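Local coordinates for protein racemase (Pseudovibrio sp. JE062, PDB 3MKC) that is named a racemase and belongs to the mandelate racemase/muconate lactonizing enzyme family, pairing an enolase-type N-terminal domain with a barrel-like C-terminal domain, at residues V178-K183 and M208-L213; Y212-T217 and A237-Q242; E233-E238 and V281-S286. One frame throughout, in Å; residues are numbered along the deposited sequence.

Interaction 1: V178-K183 and M208-L213; sequences VCVPIK and MMVDYL
V178 and V210 stand side by side on neighbouring parallel strands, and the backbone of V178 grips the other strand on both sides of that pair. Its N-H gives a bond of 3.0 Å to M209 O, from a donor tilted 33° out of the carbonyl plane, while V178 O takes D211 N at 2.9 Å, with the N nearly in line with the C=O bond. The ladder ends where V180 N donates to D211 O at 3.0 Å. A branched valine suits the strand: V178 CG2, set between the backbone N and the carbonyl carbon, lies 4.1 Å from CE of M208, a selenomethionine here, and equally far from V210 CG2. These groups face helix 188-202, whose L198 and L195 touch V178 and V210. Farther on, V180 turns CG2 to the Y212 ring, 4.0 Å from CD1 at an oblique angle. L213 then folds back over the end of the other segment. Its CD1 lies 3.3 Å from V180 O and 3.6 Å from I182 CG1, with the two side chains crossing at about a right angle, and it also reaches C179 CB. The turn that brings L213 there is an Asx turn: D211 OD1 accepts L213 N from above the carboxylate plane. A water donates to both V180 O and Y212 O, bridging the two chains just beyond the strand ends. D211 and C179 face away from the valines. Backbone bonds thus fix the strands, and the Asx turn holds the D211 carboxylate by OD1, with OD2 near E238 OE2.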
# COMPACT_ATOMS: atom_id res chain seq x y z
N VAL A 178 8.36 13.35 1.61
CA VAL A 178 9.63 13.52 0.92
C VAL A 178 10.55 12.42 1.42
O VAL A 178 10.25 11.78 2.43
CB VAL A 178 10.26 14.89 1.25
CG1 VAL A 178 9.33 16.00 0.79
CG2 VAL A 178 10.52 14.99 2.75
N CYS A 179 11.66 12.19 0.73
CA CYS A 179 12.59 11.15 1.13
C CYS A 179 14.01 11.68 1.21
O CYS A 179 14.34 12.69 0.59
CB CYS A 179 12.59 9.99 0.13
SG CYS A 179 10.97 9.43 -0.41
N VAL A 180 14.84 10.99 1.97
CA VAL A 180 16.25 11.34 2.08
C VAL A 180 16.91 10.33 1.15
O VAL A 180 16.89 9.13 1.42
CB VAL A 180 16.79 11.13 3.52
CG1 VAL A 180 18.28 11.44 3.56
CG2 VAL A 180 16.06 12.04 4.49
N PRO A 181 17.49 10.80 0.03
CA PRO A 181 18.15 9.90 -0.92
C PRO A 181 19.07 8.87 -0.25
O PRO A 181 19.93 9.21 0.55
CB PRO A 181 18.91 10.86 -1.82
CG PRO A 181 17.98 12.03 -1.88
CD PRO A 181 17.60 12.20 -0.41
N ILE A 182 18.87 7.60 -0.60
CA ILE A 182 19.65 6.50 -0.05
C ILE A 182 21.16 6.69 -0.05
O ILE A 182 21.80 6.76 1.00
CB ILE A 182 19.35 5.20 -0.80
CG1 ILE A 182 17.85 4.91 -0.76
CG2 ILE A 182 20.14 4.05 -0.20
CD1 ILE A 182 17.44 3.62 -1.43
N LYS A 183 21.75 6.77 -1.24
CA LYS A 183 23.19 6.93 -1.37
C LYS A 183 23.68 8.34 -1.09
O LYS A 183 24.72 8.76 -1.59
CB LYS A 183 23.64 6.49 -2.76
CG LYS A 183 23.35 5.03 -3.07
CD LYS A 183 23.86 4.65 -4.45
CE LYS A 183 23.65 3.18 -4.77
NZ LYS A 183 24.12 2.87 -6.15
N MSE A 208 3.68 17.37 6.28
CA MSE A 208 4.86 16.82 5.63
C MSE A 208 5.39 15.59 6.34
O MSE A 208 5.74 15.65 7.52
CB MSE A 208 5.97 17.87 5.57
CG MSE A 208 7.21 17.43 4.81
SE MSE A 208 8.45 18.89 4.56
CE MSE A 208 10.04 18.14 5.30
N MSE A 209 5.46 14.48 5.61
CA MSE A 209 5.96 13.22 6.13
C MSE A 209 7.37 13.01 5.59
O MSE A 209 7.74 13.60 4.58
CB MSE A 209 5.08 12.06 5.68
CG MSE A 209 3.68 12.08 6.30
SE MSE A 209 2.41 13.31 5.52
CE MSE A 209 0.86 12.22 5.65
N VAL A 210 8.16 12.17 6.26
CA VAL A 210 9.52 11.92 5.82
C VAL A 210 9.90 10.44 5.83
O VAL A 210 9.66 9.74 6.82
CB VAL A 210 10.54 12.69 6.70
CG1 VAL A 210 11.95 12.52 6.13
CG2 VAL A 210 10.17 14.16 6.77
N ASP A 211 10.49 9.99 4.73
CA ASP A 211 10.94 8.62 4.56
C ASP A 211 12.45 8.66 4.60
O ASP A 211 13.09 9.20 3.69
CB ASP A 211 10.45 8.07 3.21
CG ASP A 211 10.96 6.66 2.92
OD1 ASP A 211 11.68 6.08 3.76
OD2 ASP A 211 10.63 6.13 1.84
N TYR A 212 13.04 8.12 5.66
CA TYR A 212 14.49 8.13 5.81
C TYR A 212 15.17 6.97 5.10
O TYR A 212 16.40 6.85 5.10
CB TYR A 212 14.84 8.17 7.31
CG TYR A 212 14.36 9.43 7.99
CD1 TYR A 212 15.17 10.56 8.06
CD2 TYR A 212 13.09 9.51 8.54
CE1 TYR A 212 14.72 11.75 8.66
CE2 TYR A 212 12.62 10.68 9.13
CZ TYR A 212 13.44 11.79 9.19
OH TYR A 212 12.98 12.95 9.79
N LEU A 213 14.37 6.12 4.46
CA LEU A 213 14.86 4.98 3.70
C LEU A 213 15.88 4.08 4.38
O LEU A 213 16.86 3.66 3.77
CB LEU A 213 15.42 5.46 2.35
CG LEU A 213 14.34 5.91 1.36
CD1 LEU A 213 14.97 6.74 0.24
CD2 LEU A 213 13.63 4.69 0.80
O HOH W 1 18.24 7.73 3.24

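Interaction 2: Y212-T217 and A237-Q242; sequences YLYRFT and AEATLQ
Y214 lies flat over A239, whose CB sits 3.4 Å from the ring centroid and only 10° off its normal, a CH-pi contact made with Y214 CG anti to the carbonyl carbon (chi1 -53°). Alanine suits the place because a single methyl can meet the middle of the ring, and a backbone hydrogen bond adds to the hold, Y214 N to A239 O at 2.8 Å. At the ring's edge, in its plane, L241 O comes 3.2 Å from CD1, and the phenol OH goes on to bond E264. Two residues earlier, Y212 N meets E238 O at 2.8 Å, nearly straight at 170°, and the rim of the Y212 ring rests on A237, CE2 to CB 3.7 Å. F216 is packed as closely: T240 O lies 3.2 Å from its CB and in the plane of its ring, one face of which carries R215 CG.

Toward exposed T217 and Q242 the contact becomes looser. The side chains of these two lie alongside each other, L241 CD2 touches the T217 backbone at 3.7 Å from C, and a water links the two backbones, donating to T217 O and accepting from Q242 N. Helices 219-228 and 246-255 back the inner part, through F216 on V222 and T240 on L252. Two loops meeting just past the C-terminal ends of adjacent parallel strands are typical of a beta/alpha barrel, at the end where enolase-superfamily active sites lie.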
# COMPACT_ATOMS: atom_id res chain seq x y z
N TYR A 212 13.04 8.12 5.66
CA TYR A 212 14.49 8.13 5.81
C TYR A 212 15.17 6.97 5.10
O TYR A 212 16.40 6.85 5.10
CB TYR A 212 14.84 8.17 7.31
CG TYR A 212 14.36 9.43 7.99
CD1 TYR A 212 15.17 10.56 8.06
CD2 TYR A 212 13.09 9.51 8.54
CE1 TYR A 212 14.72 11.75 8.66
CE2 TYR A 212 12.62 10.68 9.13
CZ TYR A 212 13.44 11.79 9.19
OH TYR A 212 12.98 12.95 9.79
N LEU A 213 14.37 6.12 4.46
CA LEU A 213 14.86 4.98 3.70
C LEU A 213 15.88 4.08 4.38
O LEU A 213 16.86 3.66 3.77
CB LEU A 213 15.42 5.46 2.35
CG LEU A 213 14.34 5.91 1.36
CD1 LEU A 213 14.97 6.74 0.24
CD2 LEU A 213 13.63 4.69 0.80
N TYR A 214 15.65 3.80 5.66
CA TYR A 214 16.51 2.90 6.41
C TYR A 214 17.99 3.25 6.42
O TYR A 214 18.84 2.36 6.36
CB TYR A 214 16.32 1.49 5.85
CG TYR A 214 14.87 1.06 5.79
CD1 TYR A 214 14.17 0.74 6.96
CD2 TYR A 214 14.17 1.01 4.58
CE1 TYR A 214 12.83 0.40 6.92
CE2 TYR A 214 12.82 0.67 4.53
CZ TYR A 214 12.16 0.36 5.72
OH TYR A 214 10.83 0.04 5.70
N ARG A 215 18.32 4.53 6.53
CA ARG A 215 19.72 4.92 6.54
C ARG A 215 20.36 4.85 7.92
O ARG A 215 21.57 5.01 8.05
CB ARG A 215 19.88 6.34 5.97
CG ARG A 215 19.27 7.42 6.81
CD ARG A 215 19.26 8.79 6.11
NE ARG A 215 20.59 9.35 5.87
CZ ARG A 215 21.28 9.21 4.74
NH1 ARG A 215 20.77 8.52 3.73
NH2 ARG A 215 22.47 9.78 4.61
N PHE A 216 19.56 4.60 8.96
CA PHE A 216 20.08 4.54 10.33
C PHE A 216 20.00 3.16 11.00
O PHE A 216 19.22 2.31 10.59
CB PHE A 216 19.33 5.54 11.21
CG PHE A 216 19.47 6.96 10.76
CD1 PHE A 216 20.71 7.59 10.74
CD2 PHE A 216 18.34 7.69 10.38
CE1 PHE A 216 20.83 8.92 10.34
CE2 PHE A 216 18.45 9.02 9.99
CZ PHE A 216 19.70 9.64 9.97
N THR A 217 20.82 2.95 12.03
CA THR A 217 20.83 1.69 12.77
C THR A 217 20.89 1.90 14.28
O THR A 217 20.60 0.99 15.06
CB THR A 217 22.04 0.81 12.38
OG1 THR A 217 23.26 1.53 12.64
CG2 THR A 217 21.99 0.45 10.90
N ALA A 237 7.89 10.00 10.95
CA ALA A 237 9.24 9.61 10.59
C ALA A 237 9.17 8.15 10.15
O ALA A 237 8.95 7.25 10.97
CB ALA A 237 10.15 9.75 11.78
N GLU A 238 9.35 7.92 8.85
CA GLU A 238 9.28 6.59 8.26
C GLU A 238 10.64 5.96 7.97
O GLU A 238 11.59 6.64 7.61
CB GLU A 238 8.50 6.67 6.95
CG GLU A 238 8.50 5.41 6.12
CD GLU A 238 7.74 5.59 4.82
OE1 GLU A 238 6.78 6.38 4.81
OE2 GLU A 238 8.10 4.93 3.82
N ALA A 239 10.72 4.64 8.11
CA ALA A 239 11.94 3.90 7.84
C ALA A 239 13.17 4.54 8.48
O ALA A 239 14.17 4.80 7.82
CB ALA A 239 12.13 3.79 6.33
N THR A 240 13.07 4.80 9.78
CA THR A 240 14.18 5.39 10.52
C THR A 240 15.21 4.31 10.84
O THR A 240 16.38 4.44 10.51
CB THR A 240 13.69 6.01 11.84
OG1 THR A 240 12.94 5.03 12.57
CG2 THR A 240 12.80 7.22 11.57
N LEU A 241 14.75 3.24 11.47
CA LEU A 241 15.65 2.15 11.84
C LEU A 241 15.41 0.93 10.98
O LEU A 241 14.47 0.90 10.18
CB LEU A 241 15.46 1.80 13.32
CG LEU A 241 15.89 2.92 14.27
CD1 LEU A 241 15.47 2.60 15.70
CD2 LEU A 241 17.39 3.10 14.16
N GLN A 242 16.27 -0.07 11.13
CA GLN A 242 16.12 -1.29 10.35
C GLN A 242 14.78 -1.92 10.66
O GLN A 242 14.29 -1.87 11.79
CB GLN A 242 17.28 -2.24 10.63
CG GLN A 242 18.64 -1.62 10.28
CD GLN A 242 18.64 -0.94 8.91
OE1 GLN A 242 18.75 0.28 8.80
NE2 GLN A 242 18.52 -1.74 7.86
O HOH W 2 18.26 -0.51 13.50

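Interaction 3: E233-E238 and V281-S286; sequences ELYFAE and VHLLQS
F236 and L283 face each other with their CA atoms 8.5 Å apart, and the CA atoms of E238 and Q285 lie 9.1 Å apart, too wide for backbone pairing, so side chains alone span the distance. L283 does so with one methyl: CD1, on a branch whose CG is anti to the backbone N (chi1 -169°), comes 3.7 Å from CD2 of the F236 ring. The same methyl meets the Y235 ring at its edge, near the ring plane, 4.2 Å from CE2. Leucine fits here because its side chain is long enough to put one methyl, CD1, against both rings. The Y235 hydroxyl bonds Q310, and its ring makes a cation-pi contact with R259.

Strand 261-262 lies between the two segments: A237 bonds to C261 through the backbone, and F236, L283 and Q285 all touch C261. Side chains from strand 236-238 and from the strand 283-284 region meet in front of this intervening strand, as on the inner side of a beta/alpha barrel, consistent with the enolase-type C-terminal domain.

Q285 carries the polar half. Its chain is extended beyond CG, and its amide meets the F236 ring tip to tip, NE2 3.5 Å from CZ, with the two planes 83° apart. The same nitrogen makes a weak hydrogen bond of 2.9 Å to E238 OE1, bent to 150° at the hydrogen. Carboxylate and amide planes stand perpendicular, and Q285 OE1 lies against the glutamate's CG at 3.3 Å. Glutamine suits this buried place by offering an N-H donor on an uncharged group. The stronger partner of E238 OE1 is the salt-bridging K177 NZ, from the strand that leads into V178, while its OE2 lies close to OD2 of D211.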
# COMPACT_ATOMS: atom_id res chain seq x y z
N GLU A 233 7.39 20.31 12.99
CA GLU A 233 6.07 19.72 13.12
C GLU A 233 5.74 18.70 12.02
O GLU A 233 4.65 18.72 11.45
CB GLU A 233 5.01 20.83 13.10
CG GLU A 233 5.22 21.91 14.16
CD GLU A 233 4.17 23.01 14.08
OE1 GLU A 233 2.96 22.68 14.09
OE2 GLU A 233 4.55 24.20 14.01
N LEU A 234 6.69 17.82 11.73
CA LEU A 234 6.49 16.81 10.70
C LEU A 234 5.43 15.79 11.16
O LEU A 234 5.31 15.50 12.35
CB LEU A 234 7.83 16.11 10.41
CG LEU A 234 8.95 17.09 9.99
CD1 LEU A 234 10.27 16.34 9.85
CD2 LEU A 234 8.57 17.78 8.68
N TYR A 235 4.68 15.26 10.20
CA TYR A 235 3.63 14.31 10.51
C TYR A 235 4.19 12.98 11.01
O TYR A 235 3.69 12.42 11.98
CB TYR A 235 2.76 14.04 9.28
CG TYR A 235 1.49 13.31 9.64
CD1 TYR A 235 0.31 14.01 9.90
CD2 TYR A 235 1.49 11.93 9.79
CE1 TYR A 235 -0.84 13.34 10.30
CE2 TYR A 235 0.35 11.26 10.19
CZ TYR A 235 -0.81 11.96 10.45
OH TYR A 235 -1.94 11.29 10.88
N PHE A 236 5.22 12.46 10.35
CA PHE A 236 5.82 11.23 10.81
C PHE A 236 7.23 10.96 10.30
O PHE A 236 7.71 11.63 9.38
CB PHE A 236 4.89 10.02 10.56
CG PHE A 236 4.74 9.60 9.10
CD1 PHE A 236 5.84 9.41 8.27
CD2 PHE A 236 3.48 9.26 8.62
CE1 PHE A 236 5.69 8.88 6.98
CE2 PHE A 236 3.31 8.73 7.33
CZ PHE A 236 4.41 8.54 6.51
N ALA A 237 7.89 10.00 10.95
CA ALA A 237 9.24 9.61 10.59
C ALA A 237 9.17 8.15 10.15
O ALA A 237 8.95 7.25 10.97
CB ALA A 237 10.15 9.75 11.78
N GLU A 238 9.35 7.92 8.85
CA GLU A 238 9.28 6.59 8.26
C GLU A 238 10.64 5.96 7.97
O GLU A 238 11.59 6.64 7.61
CB GLU A 238 8.50 6.67 6.95
CG GLU A 238 8.50 5.41 6.12
CD GLU A 238 7.74 5.59 4.82
OE1 GLU A 238 6.78 6.38 4.81
OE2 GLU A 238 8.10 4.93 3.82
N VAL A 281 5.00 1.49 17.75
CA VAL A 281 4.85 2.49 16.70
C VAL A 281 3.48 3.19 16.67
O VAL A 281 2.48 2.63 17.11
CB VAL A 281 5.18 1.90 15.30
CG1 VAL A 281 6.61 1.42 15.28
CG2 VAL A 281 4.23 0.77 14.95
N HIS A 282 3.47 4.42 16.17
CA HIS A 282 2.24 5.21 16.08
C HIS A 282 1.47 4.89 14.82
O HIS A 282 0.28 5.17 14.74
CB HIS A 282 2.51 6.71 15.99
CG HIS A 282 3.27 7.28 17.14
ND1 HIS A 282 4.63 7.10 17.30
CD2 HIS A 282 2.89 8.12 18.14
CE1 HIS A 282 5.04 7.80 18.34
NE2 HIS A 282 4.01 8.43 18.87
N LEU A 283 2.15 4.35 13.83
CA LEU A 283 1.51 4.11 12.55
C LEU A 283 2.09 2.90 11.82
O LEU A 283 3.30 2.69 11.82
CB LEU A 283 1.70 5.38 11.71
CG LEU A 283 0.96 5.62 10.40
CD1 LEU A 283 0.82 7.13 10.17
CD2 LEU A 283 1.72 4.96 9.25
N LEU A 284 1.21 2.11 11.22
CA LEU A 284 1.59 0.92 10.47
C LEU A 284 1.45 1.17 8.97
O LEU A 284 0.49 1.79 8.53
CB LEU A 284 0.69 -0.26 10.86
CG LEU A 284 0.77 -0.70 12.32
CD1 LEU A 284 -0.34 -1.70 12.58
CD2 LEU A 284 2.14 -1.32 12.61
N GLN A 285 2.39 0.64 8.20
CA GLN A 285 2.37 0.84 6.76
C GLN A 285 2.26 -0.46 5.94
O GLN A 285 2.70 -0.51 4.79
CB GLN A 285 3.62 1.62 6.34
CG GLN A 285 3.72 2.96 7.07
CD GLN A 285 4.97 3.75 6.72
OE1 GLN A 285 6.08 3.23 6.75
NE2 GLN A 285 4.79 5.02 6.40
N SER A 286 1.67 -1.49 6.55
CA SER A 286 1.48 -2.77 5.86
C SER A 286 0.89 -2.51 4.48
O SER A 286 -0.08 -1.77 4.33
CB SER A 286 0.55 -3.65 6.68
OG SER A 286 1.03 -3.76 8.02

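In the fold
The three contacts follow one another round the enolase-type C-terminal domain, all on the same side of the chain's centre. Interaction 1 closes the beta-alpha-beta unit of strand 175-179, helix 188-202 and strand 207-211; interaction 2 starts on its last residues, Y212 and L213, and pairs the loop after strand 207-211 with the end of strand 236-238 and the loop beyond it; interaction 3 uses that strand again and reaches strand 283-284. Their centres lie about 9 Å apart (1 and 2), 11 Å (2 and 3) and 12 Å (1 and 3). E238 belongs to interactions 2 and 3 and bonds V210 of interaction 1, so neighbouring strands and the loops that follow them are joined through E238.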